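Exported protein (PDB 4JX0) is of unknown function but binds magnesium and joins a BT_3987-like N-terminal domain to a second domain assigned to the F5/8 type C family. Local coordinates at residues 79-84 with 152-157; 140-145 with 170-175; 257-262 with 269-274. All coordinates share one frame; numbering follows the deposited sequence.

Contact 1: residues 79-84 with 152-157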
# COMPACT_ATOMS: atom_id res chain seq x y z
N GLU A 79 30.38 -22.72 -15.54
CA GLU A 79 30.89 -22.33 -14.22
C GLU A 79 29.91 -21.39 -13.49
O GLU A 79 28.92 -20.96 -14.08
CB GLU A 79 32.29 -21.67 -14.37
CG GLU A 79 32.34 -20.47 -15.31
CD GLU A 79 33.73 -19.96 -15.67
OE1 GLU A 79 34.73 -20.51 -15.18
OE2 GLU A 79 33.80 -18.98 -16.46
N ASP A 80 30.16 -21.13 -12.20
CA ASP A 80 29.30 -20.25 -11.39
C ASP A 80 29.45 -18.80 -11.84
O ASP A 80 30.57 -18.38 -12.12
CB ASP A 80 29.64 -20.36 -9.88
CG ASP A 80 29.42 -21.73 -9.24
OD1 ASP A 80 28.91 -22.64 -9.93
OD2 ASP A 80 29.76 -21.88 -8.05
N ILE A 81 28.33 -18.05 -11.91
CA ILE A 81 28.32 -16.63 -12.30
C ILE A 81 27.83 -15.82 -11.11
O ILE A 81 26.68 -15.98 -10.71
CB ILE A 81 27.42 -16.36 -13.55
CG1 ILE A 81 27.74 -17.30 -14.73
CG2 ILE A 81 27.54 -14.90 -13.99
CD1 ILE A 81 26.55 -17.58 -15.56
N LYS A 82 28.68 -14.94 -10.55
CA LYS A 82 28.27 -14.08 -9.44
C LYS A 82 27.59 -12.85 -10.02
O LYS A 82 28.20 -12.18 -10.85
CB LYS A 82 29.47 -13.68 -8.56
CG LYS A 82 30.07 -14.82 -7.75
CD LYS A 82 31.13 -14.32 -6.77
CE LYS A 82 31.54 -15.37 -5.75
NZ LYS A 82 32.41 -14.80 -4.69
N VAL A 83 26.35 -12.57 -9.59
CA VAL A 83 25.58 -11.42 -10.08
C VAL A 83 25.14 -10.54 -8.91
O VAL A 83 24.98 -11.02 -7.79
CB VAL A 83 24.35 -11.85 -10.92
CG1 VAL A 83 24.79 -12.40 -12.27
CG2 VAL A 83 23.46 -12.85 -10.18
N ASN A 84 24.93 -9.26 -9.19
CA ASN A 84 24.49 -8.31 -8.17
C ASN A 84 23.87 -7.09 -8.82
O ASN A 84 24.05 -6.89 -10.02
CB ASN A 84 25.68 -7.88 -7.27
CG ASN A 84 25.28 -7.44 -5.86
OD1 ASN A 84 24.11 -7.10 -5.57
ND2 ASN A 84 26.23 -7.44 -4.95
N GLY A 152 32.99 -11.18 -12.21
CA GLY A 152 34.17 -11.49 -13.01
C GLY A 152 33.98 -11.31 -14.49
O GLY A 152 33.05 -10.64 -14.95
N SER A 153 34.92 -11.91 -15.24
CA SER A 153 34.92 -11.96 -16.69
C SER A 153 34.72 -13.42 -17.08
O SER A 153 35.52 -14.28 -16.67
CB SER A 153 36.22 -11.39 -17.26
OG SER A 153 36.13 -11.16 -18.66
N HIS A 154 33.61 -13.72 -17.78
CA HIS A 154 33.24 -15.06 -18.21
C HIS A 154 33.19 -15.07 -19.73
O HIS A 154 32.73 -14.10 -20.33
CB HIS A 154 31.88 -15.42 -17.60
CG HIS A 154 31.91 -15.58 -16.11
ND1 HIS A 154 32.50 -16.67 -15.52
CD2 HIS A 154 31.39 -14.79 -15.14
CE1 HIS A 154 32.32 -16.52 -14.21
NE2 HIS A 154 31.67 -15.40 -13.94
N GLU A 155 33.70 -16.14 -20.37
CA GLU A 155 33.77 -16.21 -21.84
C GLU A 155 32.43 -16.59 -22.48
O GLU A 155 31.76 -17.51 -22.02
CB GLU A 155 34.85 -17.21 -22.28
CG GLU A 155 36.24 -16.89 -21.75
CD GLU A 155 37.39 -17.66 -22.37
OE1 GLU A 155 37.15 -18.53 -23.24
OE2 GLU A 155 38.56 -17.35 -22.02
N HIS A 156 32.05 -15.89 -23.58
CA HIS A 156 30.80 -16.10 -24.32
C HIS A 156 29.59 -15.96 -23.39
O HIS A 156 28.68 -16.79 -23.41
CB HIS A 156 30.79 -17.46 -25.05
CG HIS A 156 31.81 -17.54 -26.14
ND1 HIS A 156 31.47 -17.32 -27.46
CD2 HIS A 156 33.13 -17.79 -26.07
CE1 HIS A 156 32.59 -17.45 -28.15
NE2 HIS A 156 33.62 -17.72 -27.35
N LEU A 157 29.62 -14.91 -22.57
CA LEU A 157 28.58 -14.57 -21.61
C LEU A 157 28.52 -13.06 -21.47
O LEU A 157 29.56 -12.42 -21.40
CB LEU A 157 28.89 -15.22 -20.25
CG LEU A 157 27.79 -15.12 -19.19
CD1 LEU A 157 26.65 -16.07 -19.49
CD2 LEU A 157 28.35 -15.39 -17.82
O HOH W 1 36.16 -17.21 -14.98
O HOH W 2 31.87 -14.00 -11.40

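Contact 2: residues 140-145 with 170-175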
# COMPACT_ATOMS: atom_id res chain seq x y z
N SER A 140 6.71 14.34 -2.25
CA SER A 140 6.81 14.07 -3.69
C SER A 140 7.24 12.62 -3.97
O SER A 140 7.02 12.10 -5.07
CB SER A 140 7.81 15.03 -4.36
OG SER A 140 7.88 16.27 -3.69
N GLY A 141 7.87 12.00 -2.97
CA GLY A 141 8.35 10.63 -3.03
C GLY A 141 9.82 10.64 -3.35
O GLY A 141 10.47 11.68 -3.32
N TYR A 142 10.34 9.46 -3.64
CA TYR A 142 11.72 9.25 -4.04
C TYR A 142 11.72 8.32 -5.22
O TYR A 142 10.77 7.56 -5.39
CB TYR A 142 12.56 8.68 -2.88
CG TYR A 142 12.60 9.57 -1.66
CD1 TYR A 142 11.58 9.55 -0.73
CD2 TYR A 142 13.67 10.43 -1.43
CE1 TYR A 142 11.60 10.38 0.39
CE2 TYR A 142 13.71 11.25 -0.31
CZ TYR A 142 12.67 11.22 0.60
OH TYR A 142 12.66 12.02 1.72
N VAL A 143 12.77 8.37 -6.02
CA VAL A 143 12.88 7.54 -7.21
C VAL A 143 14.28 6.99 -7.31
O VAL A 143 15.23 7.63 -6.87
CB VAL A 143 12.46 8.33 -8.48
CG1 VAL A 143 13.47 9.41 -8.83
CG2 VAL A 143 12.24 7.40 -9.65
N MSE A 144 14.42 5.81 -7.89
CA MSE A 144 15.75 5.25 -8.09
C MSE A 144 15.77 4.24 -9.21
O MSE A 144 14.76 3.58 -9.49
CB MSE A 144 16.29 4.61 -6.82
CG MSE A 144 15.46 3.46 -6.28
SE MSE A 144 16.39 2.58 -4.84
CE MSE A 144 17.60 1.60 -5.84
N ALA A 145 16.95 4.11 -9.82
CA ALA A 145 17.21 3.17 -10.90
C ALA A 145 18.35 2.26 -10.49
O ALA A 145 19.29 2.71 -9.83
CB ALA A 145 17.55 3.92 -12.18
N LEU A 170 9.29 5.30 -4.62
CA LEU A 170 8.77 5.22 -3.27
C LEU A 170 7.75 6.32 -3.13
O LEU A 170 8.13 7.49 -3.05
CB LEU A 170 9.90 5.35 -2.25
CG LEU A 170 9.51 5.20 -0.80
CD1 LEU A 170 8.89 3.84 -0.52
CD2 LEU A 170 10.70 5.40 0.09
N ASN A 171 6.46 5.96 -3.17
CA ASN A 171 5.35 6.91 -3.04
C ASN A 171 5.10 7.15 -1.55
O ASN A 171 4.97 6.18 -0.79
CB ASN A 171 4.09 6.39 -3.75
CG ASN A 171 2.96 7.40 -3.81
OD1 ASN A 171 3.09 8.45 -4.45
ND2 ASN A 171 1.86 7.14 -3.11
N LEU A 172 5.06 8.42 -1.13
CA LEU A 172 4.88 8.78 0.26
C LEU A 172 3.58 9.54 0.44
O LEU A 172 3.26 10.39 -0.39
CB LEU A 172 6.08 9.62 0.70
CG LEU A 172 6.36 9.64 2.19
CD1 LEU A 172 7.83 9.47 2.46
CD2 LEU A 172 5.88 10.90 2.80
N SER A 173 2.84 9.21 1.51
CA SER A 173 1.54 9.82 1.82
C SER A 173 1.36 9.93 3.34
O SER A 173 1.83 9.07 4.07
CB SER A 173 0.40 9.01 1.20
OG SER A 173 0.59 7.61 1.34
N ILE A 174 0.68 11.00 3.82
CA ILE A 174 0.50 11.21 5.26
C ILE A 174 -0.66 10.36 5.83
O ILE A 174 -1.77 10.33 5.29
CB ILE A 174 0.30 12.71 5.62
CG1 ILE A 174 1.60 13.51 5.37
CG2 ILE A 174 -0.14 12.89 7.09
CD1 ILE A 174 1.36 14.99 5.15
N ARG A 175 -0.37 9.71 6.97
CA ARG A 175 -1.35 8.92 7.72
C ARG A 175 -0.95 8.93 9.19
O ARG A 175 0.09 8.38 9.56
CB ARG A 175 -1.46 7.48 7.20
CG ARG A 175 -2.51 6.65 7.95
CD ARG A 175 -2.77 5.31 7.30
NE ARG A 175 -1.87 4.27 7.81
CZ ARG A 175 -1.72 3.07 7.26
NH1 ARG A 175 -2.39 2.74 6.16
NH2 ARG A 175 -0.87 2.20 7.80

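Contact 3: residues 257-262 with 269-274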
# COMPACT_ATOMS: atom_id res chain seq x y z
N SER A 257 -12.35 -3.81 8.93
CA SER A 257 -11.43 -2.69 8.77
C SER A 257 -11.93 -1.61 7.84
O SER A 257 -12.76 -1.87 6.98
CB SER A 257 -10.10 -3.20 8.21
OG SER A 257 -10.26 -3.77 6.92
N CYS A 258 -11.39 -0.40 8.01
CA CYS A 258 -11.66 0.76 7.16
C CYS A 258 -10.66 1.89 7.45
O CYS A 258 -10.03 1.93 8.50
CB CYS A 258 -13.10 1.25 7.32
SG CYS A 258 -13.47 1.94 8.94
N ARG A 259 -10.55 2.82 6.50
CA ARG A 259 -9.69 4.00 6.55
C ARG A 259 -10.52 5.16 7.09
O ARG A 259 -11.60 5.41 6.54
CB ARG A 259 -9.19 4.29 5.14
CG ARG A 259 -8.12 5.37 5.00
CD ARG A 259 -8.05 5.82 3.56
NE ARG A 259 -7.92 4.67 2.66
CZ ARG A 259 -8.49 4.54 1.45
NH1 ARG A 259 -9.24 5.52 0.95
NH2 ARG A 259 -8.29 3.44 0.73
N VAL A 260 -10.07 5.85 8.16
CA VAL A 260 -10.84 6.94 8.76
C VAL A 260 -10.26 8.30 8.33
O VAL A 260 -9.23 8.73 8.86
CB VAL A 260 -10.87 6.80 10.31
CG1 VAL A 260 -11.79 7.85 10.94
CG2 VAL A 260 -11.31 5.40 10.73
N MSE A 261 -10.96 9.00 7.40
CA MSE A 261 -10.60 10.35 6.94
C MSE A 261 -11.30 11.37 7.81
O MSE A 261 -12.47 11.16 8.14
CB MSE A 261 -11.03 10.58 5.48
CG MSE A 261 -10.58 9.52 4.50
SE MSE A 261 -8.66 9.32 4.42
CE MSE A 261 -8.18 11.06 3.73
N VAL A 262 -10.64 12.47 8.15
CA VAL A 262 -11.24 13.50 9.00
C VAL A 262 -11.09 14.86 8.36
O VAL A 262 -9.96 15.25 8.07
CB VAL A 262 -10.58 13.48 10.39
CG1 VAL A 262 -11.14 14.57 11.28
CG2 VAL A 262 -10.75 12.11 11.05
N TRP A 269 -8.63 17.37 4.25
CA TRP A 269 -8.95 15.99 4.64
C TRP A 269 -7.67 15.26 5.04
O TRP A 269 -6.73 15.23 4.25
CB TRP A 269 -9.64 15.23 3.50
CG TRP A 269 -11.06 15.63 3.28
CD1 TRP A 269 -11.53 16.55 2.39
CD2 TRP A 269 -12.21 15.09 3.95
NE1 TRP A 269 -12.90 16.62 2.47
CE2 TRP A 269 -13.34 15.74 3.41
CE3 TRP A 269 -12.39 14.12 4.95
CZ2 TRP A 269 -14.64 15.42 3.82
CZ3 TRP A 269 -13.68 13.81 5.35
CH2 TRP A 269 -14.78 14.46 4.79
N VAL A 270 -7.65 14.67 6.25
CA VAL A 270 -6.47 13.96 6.76
C VAL A 270 -6.83 12.52 7.12
O VAL A 270 -7.88 12.29 7.70
CB VAL A 270 -5.88 14.71 7.98
CG1 VAL A 270 -4.57 14.06 8.44
CG2 VAL A 270 -5.67 16.18 7.67
N ASN A 271 -5.94 11.56 6.78
CA ASN A 271 -6.12 10.15 7.11
C ASN A 271 -5.60 9.93 8.54
O ASN A 271 -4.39 10.01 8.77
CB ASN A 271 -5.35 9.29 6.10
CG ASN A 271 -5.56 7.80 6.22
OD1 ASN A 271 -6.06 7.28 7.22
ND2 ASN A 271 -5.11 7.08 5.21
N HIS A 272 -6.53 9.67 9.49
CA HIS A 272 -6.16 9.50 10.90
C HIS A 272 -5.70 8.07 11.25
O HIS A 272 -5.30 7.83 12.39
CB HIS A 272 -7.31 9.93 11.82
CG HIS A 272 -7.25 11.38 12.12
ND1 HIS A 272 -6.95 11.84 13.39
CD2 HIS A 272 -7.32 12.44 11.28
CE1 HIS A 272 -6.91 13.17 13.29
NE2 HIS A 272 -7.12 13.56 12.03
N GLY A 273 -5.73 7.16 10.28
CA GLY A 273 -5.30 5.79 10.48
C GLY A 273 -6.28 4.77 9.94
O GLY A 273 -7.33 5.12 9.38
N VAL A 274 -5.94 3.50 10.10
CA VAL A 274 -6.76 2.40 9.65
C VAL A 274 -7.36 1.70 10.87
O VAL A 274 -6.62 1.27 11.77
CB VAL A 274 -5.95 1.41 8.78
CG1 VAL A 274 -6.80 0.21 8.37
CG2 VAL A 274 -5.38 2.12 7.55

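Contact 1: residues 79-84 with 152-157
H154 turns its imidazole toward E79 and I81 at the start of strand 81-87, a worked example of how a loop can be tied to a strand through one ring. Its ND1 donates to OE2 of E79 at 2.8 Å, and the bond is nearly straight (167° at the hydrogen). The oxygen lies in the imidazole plane, at the ring edge; the donor meets OE2 from above the carboxylate plane, and the two flat groups are turned 71° apart. E79 starts this reach with CG between the backbone N and the carbonyl carbon (chi1 56°); the chain then runs extended and carries OE2 to the ND1 edge of the ring.

The second ring nitrogen, NE2 of H154, has a water 2.9 Å from it. The same water accepts from the backbone N of G152 and, weakly, from that of K82. Partners at both nitrogens would tend to fix the rotation of the ring. The carbonyl O of D80 comes obliquely to CE1 of H154, at 3.3 Å, whereas the D80 side chain starts away from the loop, and its carboxylate pairs with K118 and the backbone N of A119.

The apolar part lies deeper. I81 places CG1 over one face of the H154 ring, and its CG2 is 4.0 Å from CD2 of H154. CD1 of I81 meets CD2 of L157 tip to tip at 3.6 Å; L157 also packs on V38.

The loop leads from strand 142-150 to strand 157-159, which runs parallel beside strand 36-41. A His-carboxylate hydrogen bond beside an I81-L157 contact joins it to strand 81-87 in the BT_3987-like domain, whose clan is E-set, consistent with an immunoglobulin-like beta-sandwich.

Contact 2: residues 140-145 with 170-175
Y142 and L170 form an antiparallel hydrogen-bonded pair between strands 142-150 and 165-174, neighbours in the beta sheet of the BT_3987-like domain. Two backbone bonds close the pair: Y142 N to L170 O at 3.0 Å, and L170 N to Y142 O at 2.8 Å. Just before it, the CA of G141 lies 3.1 Å from L170 O; phi is positive (99°), and at these backbone angles a CB would press on the carbonyl O of S140 as well as on O of L170.

The Y142 side chain meets two residues of the neighbouring strand in turn. CB starts on the same face of the sheet as CB of L170, 4.3 Å away. CG stands anti to the carbonyl carbon (chi1 -60°), beside the backbone N. In the ring, CD1 of Y142 comes 4.3 Å from CD2 of L170, which approaches obliquely. One atom farther on, CE1 of Y142 is met near the ring plane by CD1 of L172, at 4.4 Å. L136 adds to the packing, while L170 reaches on to L50 and A52 of strand 47-54. At the tip the hydroxyl is not left to this apolar setting: OH of Y142 is hydrogen-bonded to the backbone N of N138.

Contact 3: residues 257-262 with 269-274
V262 and H272 cross at about a right angle on the buried side of the hairpin formed by strands 255-263 and 269-276, with CG2 of V262 3.5 Å from CD2 of H272. This is the tight half of the contact. V260, V262 and H272 pack against I286, F288 and V292 of strand 283-294, while ND1 of H272 has a hydrogen bond to N178.

The opposite face is more open: here R259, M261, N271 and V274 are partly exposed. M261, bent at both chi2 and chi3, lays SE 3.7 Å from CB of N271. W269 approaches with its ring, CE3 lying 3.8 Å from CB of M261. CG of R259 passes ND2 of N271 at 3.5 Å; the charged end continues to E300, with which NH1 forms a salt bridge.

Between the R259-V274 and M261-N271 pairs the register shifts by one, a beta bulge. V260 O accepts from H272 N at 2.9 Å, and V260 N donates to G273 O at 3.1 Å. In an Asx turn, OD1 of N271 takes the backbone N-H of G273. The bulge, with the extra residue in strand 269-276, lies on a strand that is outermost within this chain in a five-stranded antiparallel sheet, consistent with the beta-sandwich of F5/8 type C domains.

The three contacts sample a long, two-domain chain. Contacts 1 and 2 belong to the same sheet, through the adjacent strands 81-87 and 142-150, yet their centres are 35 Å apart and their nearest atoms about 11 Å. Contact 2 runs into contact 3: R175 lays NH1 3.4 Å from CG2 of V274 and CD 3.6 Å from ND2 of N271, so the two sheets come together here by packing, probably at the domain junction. Contacts 1 and 3 lie on opposite sides of the chain's centre, 51 Å apart between centres. None belongs to the magnesium site of S208, D211, N213, N314 and E315; a separate magnesium ion lies about 10 Å from the D80 side chain.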